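Local coordinates for protein beta-lactamase (Chitinophaga pinensis, PDB 6N36) that probably hydrolyses the beta-lactam ring of antibiotics with a pair of bound zinc ions, as a member of the metallo-beta-lactamase superfamily, at residues R77-T82 against A94-T99; K179-N184 against A251-V256; P186-D191 against Q261-K266. One frame throughout, in Å; residues are numbered along the deposited sequence.

Interaction 1 (R77-T82 against A94-T99); sequences RILLTT and AVKQQT
Leu79 on strand 76-80 and Lys96 on helix 92-99 mark the closest backbone approach, their CA atoms 7.8 Å apart, so the helix lies over one face of the strand and the direct contact is made by side chains packing on the helix surface. Leu79 carries it, with its CB directed at the helix and each of its two methyl branches serving a different residue. CD2 meets CG1 of Val95 at 3.8 Å, while CD1 packs on CB of Lys96, also at 3.8 Å. The leucine fork is thus set against two successive residues of the helix. On the Val95 side the touching methyl is the one anti to the backbone N (chi1 171°). Lys96 offers CB and the CA beneath it; the extended remainder leads away, and NZ hydrogen-bonds to Lys134 O, which separates its charged end from the apolar patch.

A polar link runs alongside at the end of the helix. One water accepts from Arg77 NH1 at 2.9 Å and donates to Thr99 O at 2.8 Å, bridging the first residue of 77-82 to the last of 94-99; Arg77 NH1 also bonds Lys74 O. Thr99 turns its hydroxyl back on the helix: OG1 donates to Val95 O at 2.8 Å, from above the carbonyl plane, 41° out of it.

Around this, strand 76-80 runs parallel to strands 48-51 and 102-106, one on each flank. Leu79 also touches Met103 and Ala101, while Ile78 and Leu80 reach Ile145 of strand 144-147. Helix 92-99 leads through Ala101 into strand 102-106, so the contact packs the helical connection of a right-handed beta-alpha-beta crossover on its first strand.

Interaction 2 (K179-N184 against A251-V256); sequences KVLIAN and AGYDDV
The end of strand 177-182, where it passes into a loop at Ala183, stands well apart from helix 250-268: the nearest CA atoms, those of Ala183 and Tyr253, are 9.3 Å apart, a gap that a long side chain has to cross. Tyr253 does so from the helix. Its CG is anti to the backbone N (chi1 179°), which sends the ring out from the helix toward the strand and the residues that follow it. Leu181 and Ala183, two residues apart and both with CB directed at the helix, receive it. The leucine uses a single methyl, CD2, which lies 3.5 Å from Tyr253 OH and 3.7 Å from Tyr253 CE1. It comes to the ring obliquely, and the two side chains cross at about a right angle. Ala183 is different: its CB sits at the ring edge, near the ring plane, 4.2 Å from Tyr253 CE1.

The phenol oxygen is hydrogen-bonded to Met214 O of helix 203-215, and the rings of Phe219 and Trp222 meet Tyr253 edge-to-face. The ring is therefore held by aromatic neighbours and by one polar bond at its far end, with the aliphatic groups of Leu181 and Ala183 added.

Chemically, the direct contact is dispersion: all three touching residues are buried, and no hydrogen bond joins the segments. The tyrosine hydroxyl has a backbone carbonyl as partner, which lets its oxygen lie beside a leucine methyl without being stranded.

Interaction 3 (P186-D191 against Q261-K266); sequences PSILND and QQIYDK
Ile188 reaches helix 250-268 through one methyl, CD1, at the end of its longer branch. Its chi1 of -55° puts CG1 anti to the carbonyl carbon, and chi2 of 166° extends the branch, so that CD1 projects from the loop onto the helix. There it rests between two successive residues. It lies 4.0 Å from CA of Tyr264 and 4.1 Å from CB of Tyr264, touching the root of that side chain; toward Ile263 its partner is the CG2 methyl, at 4.2 Å. The nearest CA atoms, those of Ile188 and Tyr264, are 7.8 Å apart.

Tyr264 has CG anti to its backbone N (chi1 175°), which carries the ring past Ile188 toward Ala208 of helix 203-215, where its hydroxyl makes a weak hydrogen bond with Gly204 O. On the helix, Gln261 NE2 donates to Asp265 OD1 at 2.9 Å, one turn on. The carboxylate oxygen is close to the plane of the glutamine amide, yet the bond approaches from above the carboxylate plane; the same oxygen lies in plane at the edge of the Tyr264 ring.

Ile188 also packs on Trp260, Arg267 and Tyr207, while Ser187 O is hydrogen-bonded to Tyr207 OH and to ND1 of the zinc ligand His160. What joins the two segments directly is aliphatic and nondirectional, whereas the histidine bond next door probably fixes the orientation of a zinc ligand, making this loop second shell to the metal site.

Overall arrangement
From the N terminus, interaction 1 closes first, a short loop from strand 76-80 to helix 92-99; between its segments lie His83, His85, Asp87 and His88, four of the zinc ligands. Interactions 2 and 3 follow in series with it and cross each other: 179-184 ends a strand of the five-stranded sheet, 186-191 follows in the loop after it, and 251-256 and 261-266 lie in the same order on helix 250-268, which closes both long loops. Thr82 and Asn184 touch, OG1 to OD1 at 3.2 Å. Interactions 1 and 2 pack a helix on each sheet, on the outer sides of the superfamily's alpha-beta/beta-alpha sandwich; interaction 3 holds the loop beyond the second sheet to the same helix as interaction 2.

Interaction 1 (R77-T82 against A94-T99)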
loop_
_atom_site.group_PDB
_atom_site.type_symbol
_atom_site.label_atom_id
_atom_site.label_comp_id
_atom_site.label_asym_id
_atom_site.label_seq_id
_atom_site.Cartn_x
_atom_site.Cartn_y
_atom_site.Cartn_z
ATOM N N ARG A 77 8.064 -6.961 -12.627
ATOM C CA ARG A 77 8.167 -8.414 -12.411
ATOM C C ARG A 77 7.393 -8.887 -11.176
ATOM O O ARG A 77 7.069 -10.076 -11.136
ATOM C CB ARG A 77 9.630 -8.839 -12.265
ATOM C CG ARG A 77 10.456 -8.696 -13.542
ATOM C CD ARG A 77 10.152 -9.734 -14.615
ATOM N NE ARG A 77 10.905 -9.382 -15.831
ATOM C CZ ARG A 77 10.402 -8.648 -16.832
ATOM N NH1 ARG A 77 9.129 -8.249 -16.806
ATOM N NH2 ARG A 77 11.188 -8.301 -17.849
ATOM N N ILE A 78 7.229 -8.020 -10.183
ATOM C CA ILE A 78 6.566 -8.373 -8.905
ATOM C C ILE A 78 5.487 -7.337 -8.622
ATOM O O ILE A 78 5.774 -6.148 -8.669
ATOM C CB ILE A 78 7.590 -8.460 -7.778
ATOM C CG1 ILE A 78 8.665 -9.501 -8.121
ATOM C CG2 ILE A 78 6.869 -8.752 -6.466
ATOM C CD1 ILE A 78 9.729 -9.630 -7.085
ATOM N N LEU A 79 4.339 -7.830 -8.203
ATOM C CA LEU A 79 3.211 -6.997 -7.735
ATOM C C LEU A 79 2.979 -7.254 -6.252
ATOM O O LEU A 79 2.889 -8.410 -5.841
ATOM C CB LEU A 79 1.937 -7.358 -8.506
ATOM C CG LEU A 79 2.024 -7.302 -10.022
ATOM C CD1 LEU A 79 0.729 -7.727 -10.663
ATOM C CD2 LEU A 79 2.400 -5.956 -10.472
ATOM N N LEU A 80 2.889 -6.176 -5.493
ATOM C CA LEU A 80 2.578 -6.175 -4.058
ATOM C C LEU A 80 1.439 -5.199 -3.797
ATOM O O LEU A 80 1.164 -4.298 -4.617
ATOM C CB LEU A 80 3.797 -5.717 -3.265
ATOM C CG LEU A 80 5.071 -6.515 -3.437
ATOM C CD1 LEU A 80 6.201 -5.859 -2.666
ATOM C CD2 LEU A 80 4.856 -7.933 -2.987
ATOM N N THR A 81 0.760 -5.390 -2.668
ATOM C CA THR A 81 -0.246 -4.435 -2.186
ATOM C C THR A 81 -0.112 -4.274 -0.675
ATOM O O THR A 81 0.258 -5.240 0.014
ATOM C CB THR A 81 -1.672 -4.855 -2.566
ATOM O OG1 THR A 81 -2.560 -3.809 -2.196
ATOM C CG2 THR A 81 -2.091 -6.158 -1.908
ATOM N N THR A 82 -0.449 -3.093 -0.209
ATOM C CA THR A 82 -0.572 -2.840 1.233
ATOM C C THR A 82 -1.844 -3.444 1.836
ATOM O O THR A 82 -1.835 -3.824 3.017
ATOM C CB THR A 82 -0.430 -1.362 1.558
ATOM O OG1 THR A 82 -1.407 -0.595 0.853
ATOM C CG2 THR A 82 0.958 -0.844 1.247
ATOM N N ALA A 94 -5.593 -6.151 -14.207
ATOM C CA ALA A 94 -5.217 -5.565 -15.518
ATOM C C ALA A 94 -3.697 -5.532 -15.602
ATOM O O ALA A 94 -3.109 -5.907 -16.638
ATOM C CB ALA A 94 -5.832 -4.205 -15.736
ATOM N N VAL A 95 -3.039 -5.034 -14.558
ATOM C CA VAL A 95 -1.562 -4.929 -14.585
ATOM C C VAL A 95 -0.966 -6.336 -14.728
ATOM O O VAL A 95 -0.056 -6.513 -15.571
ATOM C CB VAL A 95 -0.986 -4.220 -13.338
ATOM C CG1 VAL A 95 0.520 -4.331 -13.326
ATOM C CG2 VAL A 95 -1.434 -2.781 -13.295
ATOM N N LYS A 96 -1.474 -7.335 -14.012
ATOM C CA LYS A 96 -0.912 -8.714 -14.078
ATOM C C LYS A 96 -1.124 -9.309 -15.478
ATOM O O LYS A 96 -0.163 -9.880 -16.026
ATOM C CB LYS A 96 -1.583 -9.619 -13.057
ATOM C CG LYS A 96 -0.976 -11.012 -12.968
ATOM C CD LYS A 96 -1.544 -11.869 -11.857
ATOM C CE LYS A 96 -1.089 -13.314 -11.978
ATOM N NZ LYS A 96 -1.768 -14.189 -11.002
ATOM N N GLN A 97 -2.287 -9.064 -16.059
ATOM C CA GLN A 97 -2.592 -9.559 -17.428
ATOM C C GLN A 97 -1.611 -8.935 -18.426
ATOM O O GLN A 97 -1.160 -9.674 -19.344
ATOM C CB GLN A 97 -4.019 -9.226 -17.837
ATOM C CG GLN A 97 -4.342 -9.859 -19.181
ATOM C CD GLN A 97 -5.657 -9.388 -19.725
ATOM O OE1 GLN A 97 -6.305 -8.495 -19.167
ATOM N NE2 GLN A 97 -6.042 -9.992 -20.839
ATOM N N GLN A 98 -1.311 -7.643 -18.290
ATOM C CA GLN A 98 -0.500 -6.886 -19.270
ATOM C C GLN A 98 0.980 -7.162 -19.112
ATOM O O GLN A 98 1.687 -6.896 -20.125
ATOM C CB GLN A 98 -0.806 -5.392 -19.173
ATOM C CG GLN A 98 -2.195 -5.079 -19.645
ATOM C CD GLN A 98 -2.520 -3.624 -19.427
ATOM O OE1 GLN A 98 -1.745 -2.750 -19.803
ATOM N NE2 GLN A 98 -3.687 -3.364 -18.836
ATOM N N THR A 99 1.471 -7.533 -17.918
ATOM C CA THR A 99 2.916 -7.607 -17.603
ATOM C C THR A 99 3.346 -9.057 -17.372
ATOM O O THR A 99 4.518 -9.294 -17.474
ATOM C CB THR A 99 3.285 -6.783 -16.357
ATOM O OG1 THR A 99 2.552 -7.353 -15.275
ATOM C CG2 THR A 99 2.966 -5.306 -16.459
HETATM O O HOH W 1 6.743 -9.536 -15.734
#

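Interaction 2 (K179-N184 against A251-V256)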
loop_
_atom_site.group_PDB
_atom_site.type_symbol
_atom_site.label_atom_id
_atom_site.label_comp_id
_atom_site.label_asym_id
_atom_site.label_seq_id
_atom_site.Cartn_x
_atom_site.Cartn_y
_atom_site.Cartn_z
ATOM N N LYS A 179 16.534 3.647 4.945
ATOM C CA LYS A 179 15.544 2.583 5.245
ATOM C C LYS A 179 14.155 3.200 5.132
ATOM O O LYS A 179 13.849 4.217 5.790
ATOM C CB LYS A 179 15.736 1.991 6.648
ATOM C CG LYS A 179 14.866 0.759 6.884
ATOM C CD LYS A 179 15.169 0.046 8.180
ATOM C CE LYS A 179 16.543 -0.581 8.222
ATOM N NZ LYS A 179 16.679 -1.652 7.210
ATOM N N VAL A 180 13.383 2.678 4.188
ATOM C CA VAL A 180 12.054 3.218 3.874
ATOM C C VAL A 180 10.998 2.257 4.410
ATOM O O VAL A 180 11.124 1.015 4.231
ATOM C CB VAL A 180 11.910 3.377 2.352
ATOM C CG1 VAL A 180 10.555 3.938 1.997
ATOM C CG2 VAL A 180 13.017 4.248 1.767
ATOM N N LEU A 181 9.968 2.842 4.979
ATOM C CA LEU A 181 8.737 2.112 5.361
ATOM C C LEU A 181 7.605 2.620 4.471
ATOM O O LEU A 181 7.349 3.841 4.454
ATOM C CB LEU A 181 8.452 2.390 6.828
ATOM C CG LEU A 181 7.074 1.885 7.306
ATOM C CD1 LEU A 181 7.019 0.371 7.285
ATOM C CD2 LEU A 181 6.766 2.389 8.727
ATOM N N ILE A 182 6.968 1.694 3.786
ATOM C CA ILE A 182 5.653 1.961 3.134
ATOM C C ILE A 182 4.633 1.368 4.126
ATOM O O ILE A 182 4.534 0.121 4.232
ATOM C CB ILE A 182 5.561 1.332 1.744
ATOM C CG1 ILE A 182 6.652 1.862 0.790
ATOM C CG2 ILE A 182 4.152 1.539 1.194
ATOM C CD1 ILE A 182 6.648 3.315 0.543
ATOM N N ALA A 183 4.020 2.251 4.886
ATOM C CA ALA A 183 3.222 1.924 6.083
ATOM C C ALA A 183 1.757 1.803 5.732
ATOM O O ALA A 183 1.195 2.813 5.249
ATOM C CB ALA A 183 3.377 2.977 7.152
ATOM N N ASN A 184 1.124 0.692 6.079
ATOM C CA ASN A 184 -0.347 0.625 6.013
ATOM C C ASN A 184 -0.924 1.104 7.337
ATOM O O ASN A 184 -0.886 0.429 8.307
ATOM C CB ASN A 184 -0.847 -0.765 5.639
ATOM C CG ASN A 184 -2.254 -0.644 5.110
ATOM O OD1 ASN A 184 -2.450 -0.359 3.915
ATOM N ND2 ASN A 184 -3.259 -0.825 5.990
ATOM N N ALA A 251 7.982 12.286 13.946
ATOM C CA ALA A 251 6.922 12.929 14.735
ATOM C C ALA A 251 5.554 12.681 14.087
ATOM O O ALA A 251 4.609 12.371 14.817
ATOM C CB ALA A 251 7.219 14.399 14.873
ATOM N N GLY A 252 5.432 12.843 12.767
ATOM C CA GLY A 252 4.143 12.714 12.073
ATOM C C GLY A 252 3.674 11.269 12.105
ATOM O O GLY A 252 2.471 11.031 12.236
ATOM N N TYR A 253 4.609 10.330 12.035
ATOM C CA TYR A 253 4.285 8.882 12.109
ATOM C C TYR A 253 3.753 8.552 13.497
ATOM O O TYR A 253 2.677 7.956 13.662
ATOM C CB TYR A 253 5.554 8.094 11.827
ATOM C CG TYR A 253 5.403 6.608 11.887
ATOM C CD1 TYR A 253 4.804 5.931 10.840
ATOM C CD2 TYR A 253 5.874 5.870 12.953
ATOM C CE1 TYR A 253 4.688 4.555 10.838
ATOM C CE2 TYR A 253 5.781 4.491 12.975
ATOM C CZ TYR A 253 5.221 3.828 11.884
ATOM O OH TYR A 253 5.111 2.476 11.848
ATOM N N ASP A 254 4.470 8.963 14.540
ATOM C CA ASP A 254 3.991 8.750 15.923
ATOM C C ASP A 254 2.633 9.419 16.129
ATOM O O ASP A 254 1.777 8.826 16.809
ATOM C CB ASP A 254 5.061 9.242 16.900
ATOM C CG ASP A 254 6.203 8.248 16.992
ATOM O OD1 ASP A 254 5.892 7.023 17.003
ATOM O OD2 ASP A 254 7.370 8.681 17.150
ATOM N N ASP A 255 2.440 10.626 15.615
ATOM C CA ASP A 255 1.181 11.373 15.811
ATOM C C ASP A 255 0.022 10.614 15.145
ATOM O O ASP A 255 -1.033 10.495 15.782
ATOM C CB ASP A 255 1.304 12.797 15.277
ATOM C CG ASP A 255 2.157 13.680 16.184
ATOM O OD1 ASP A 255 2.578 13.203 17.284
ATOM O OD2 ASP A 255 2.465 14.781 15.766
ATOM N N VAL A 256 0.181 10.084 13.938
ATOM C CA VAL A 256 -0.918 9.346 13.237
ATOM C C VAL A 256 -1.235 8.063 14.017
ATOM O O VAL A 256 -2.402 7.733 14.241
ATOM C CB VAL A 256 -0.531 9.029 11.775
ATOM C CG1 VAL A 256 -1.469 8.003 11.151
ATOM C CG2 VAL A 256 -0.481 10.286 10.932
#

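Interaction 3 (P186-D191 against Q261-K266)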
loop_
_atom_site.group_PDB
_atom_site.type_symbol
_atom_site.label_atom_id
_atom_site.label_comp_id
_atom_site.label_asym_id
_atom_site.label_seq_id
_atom_site.Cartn_x
_atom_site.Cartn_y
_atom_site.Cartn_z
ATOM N N PRO A 186 -3.292 1.937 10.322
ATOM C CA PRO A 186 -4.400 1.143 10.853
ATOM C C PRO A 186 -5.676 1.960 11.076
ATOM O O PRO A 186 -6.182 2.065 12.180
ATOM C CB PRO A 186 -3.815 0.581 12.137
ATOM C CG PRO A 186 -2.909 1.683 12.605
ATOM C CD PRO A 186 -2.232 2.147 11.337
ATOM N N SER A 187 -6.186 2.528 10.000
ATOM C CA SER A 187 -7.477 3.229 10.032
ATOM C C SER A 187 -8.629 2.248 10.274
ATOM O O SER A 187 -8.586 1.128 9.821
ATOM C CB SER A 187 -7.672 4.087 8.813
ATOM O OG SER A 187 -7.719 3.292 7.663
ATOM N N ILE A 188 -9.620 2.676 11.025
ATOM C CA ILE A 188 -10.813 1.895 11.437
ATOM C C ILE A 188 -12.024 2.494 10.739
ATOM O O ILE A 188 -12.285 3.699 10.969
ATOM C CB ILE A 188 -10.936 1.950 12.964
ATOM C CG1 ILE A 188 -9.655 1.470 13.649
ATOM C CG2 ILE A 188 -12.126 1.084 13.369
ATOM C CD1 ILE A 188 -9.574 1.807 15.158
ATOM N N LEU A 189 -12.771 1.689 9.985
ATOM C CA LEU A 189 -13.975 2.177 9.275
ATOM C C LEU A 189 -15.099 2.319 10.303
ATOM O O LEU A 189 -15.090 1.684 11.400
ATOM C CB LEU A 189 -14.378 1.214 8.158
ATOM C CG LEU A 189 -13.390 1.134 6.992
ATOM C CD1 LEU A 189 -13.945 0.233 5.895
ATOM C CD2 LEU A 189 -13.101 2.504 6.462
ATOM N N ASN A 190 -16.063 3.167 9.961
ATOM C CA ASN A 190 -17.209 3.405 10.858
ATOM C C ASN A 190 -17.936 2.101 11.226
ATOM O O ASN A 190 -18.378 2.001 12.357
ATOM C CB ASN A 190 -18.154 4.374 10.159
ATOM C CG ASN A 190 -19.315 4.793 11.020
ATOM O OD1 ASN A 190 -19.117 4.995 12.219
ATOM N ND2 ASN A 190 -20.477 5.088 10.408
ATOM N N ASP A 191 -18.112 1.181 10.268
ATOM C CA ASP A 191 -19.007 0.014 10.508
ATOM C C ASP A 191 -18.246 -1.046 11.328
ATOM O O ASP A 191 -18.885 -2.006 11.786
ATOM C CB ASP A 191 -19.506 -0.604 9.207
ATOM C CG ASP A 191 -20.514 0.260 8.452
ATOM O OD1 ASP A 191 -21.256 0.996 9.106
ATOM O OD2 ASP A 191 -20.482 0.219 7.204
ATOM N N GLN A 261 -4.613 5.055 17.978
ATOM C CA GLN A 261 -4.674 4.342 19.274
ATOM C C GLN A 261 -5.778 4.984 20.138
ATOM O O GLN A 261 -6.497 4.273 20.800
ATOM C CB GLN A 261 -3.324 4.370 19.976
ATOM C CG GLN A 261 -3.337 3.656 21.314
ATOM C CD GLN A 261 -3.357 2.155 21.133
ATOM O OE1 GLN A 261 -2.415 1.612 20.537
ATOM N NE2 GLN A 261 -4.422 1.520 21.572
ATOM N N GLN A 262 -5.914 6.309 20.091
ATOM C CA GLN A 262 -6.955 6.962 20.926
ATOM C C GLN A 262 -8.325 6.613 20.354
ATOM O O GLN A 262 -9.252 6.388 21.164
ATOM C CB GLN A 262 -6.811 8.471 20.946
ATOM C CG GLN A 262 -5.582 8.951 21.676
ATOM C CD GLN A 262 -5.552 10.442 21.434
ATOM O OE1 GLN A 262 -6.398 11.176 21.948
ATOM N NE2 GLN A 262 -4.638 10.884 20.580
ATOM N N ILE A 263 -8.477 6.556 19.016
ATOM C CA ILE A 263 -9.767 6.141 18.422
ATOM C C ILE A 263 -10.072 4.706 18.840
ATOM O O ILE A 263 -11.181 4.412 19.246
ATOM C CB ILE A 263 -9.775 6.360 16.906
ATOM C CG1 ILE A 263 -9.818 7.870 16.645
ATOM C CG2 ILE A 263 -10.925 5.596 16.264
ATOM C CD1 ILE A 263 -9.346 8.287 15.296
ATOM N N TYR A 264 -9.119 3.794 18.677
ATOM C CA TYR A 264 -9.255 2.385 19.099
ATOM C C TYR A 264 -9.724 2.331 20.556
ATOM O O TYR A 264 -10.706 1.614 20.866
ATOM C CB TYR A 264 -7.925 1.649 18.912
ATOM C CG TYR A 264 -7.948 0.241 19.424
ATOM C CD1 TYR A 264 -7.715 0.016 20.764
ATOM C CD2 TYR A 264 -8.263 -0.841 18.616
ATOM C CE1 TYR A 264 -7.830 -1.254 21.311
ATOM C CE2 TYR A 264 -8.310 -2.119 19.149
ATOM C CZ TYR A 264 -8.072 -2.326 20.485
ATOM O OH TYR A 264 -8.271 -3.572 21.070
ATOM N N ASP A 265 -9.078 3.075 21.432
ATOM C CA ASP A 265 -9.354 2.984 22.888
ATOM C C ASP A 265 -10.786 3.440 23.136
ATOM O O ASP A 265 -11.476 2.789 23.949
ATOM C CB ASP A 265 -8.311 3.752 23.696
ATOM C CG ASP A 265 -6.895 3.153 23.721
ATOM O OD1 ASP A 265 -6.738 1.986 23.306
ATOM O OD2 ASP A 265 -5.964 3.887 24.096
ATOM N N LYS A 266 -11.231 4.486 22.441
ATOM C CA LYS A 266 -12.588 5.020 22.693
ATOM C C LYS A 266 -13.614 4.068 22.076
ATOM O O LYS A 266 -14.677 3.834 22.685
ATOM C CB LYS A 266 -12.731 6.415 22.088
ATOM C CG LYS A 266 -14.082 7.037 22.371
ATOM C CD LYS A 266 -14.074 8.528 22.447
ATOM C CE LYS A 266 -15.456 9.059 22.753
ATOM N NZ LYS A 266 -15.509 10.527 22.616
#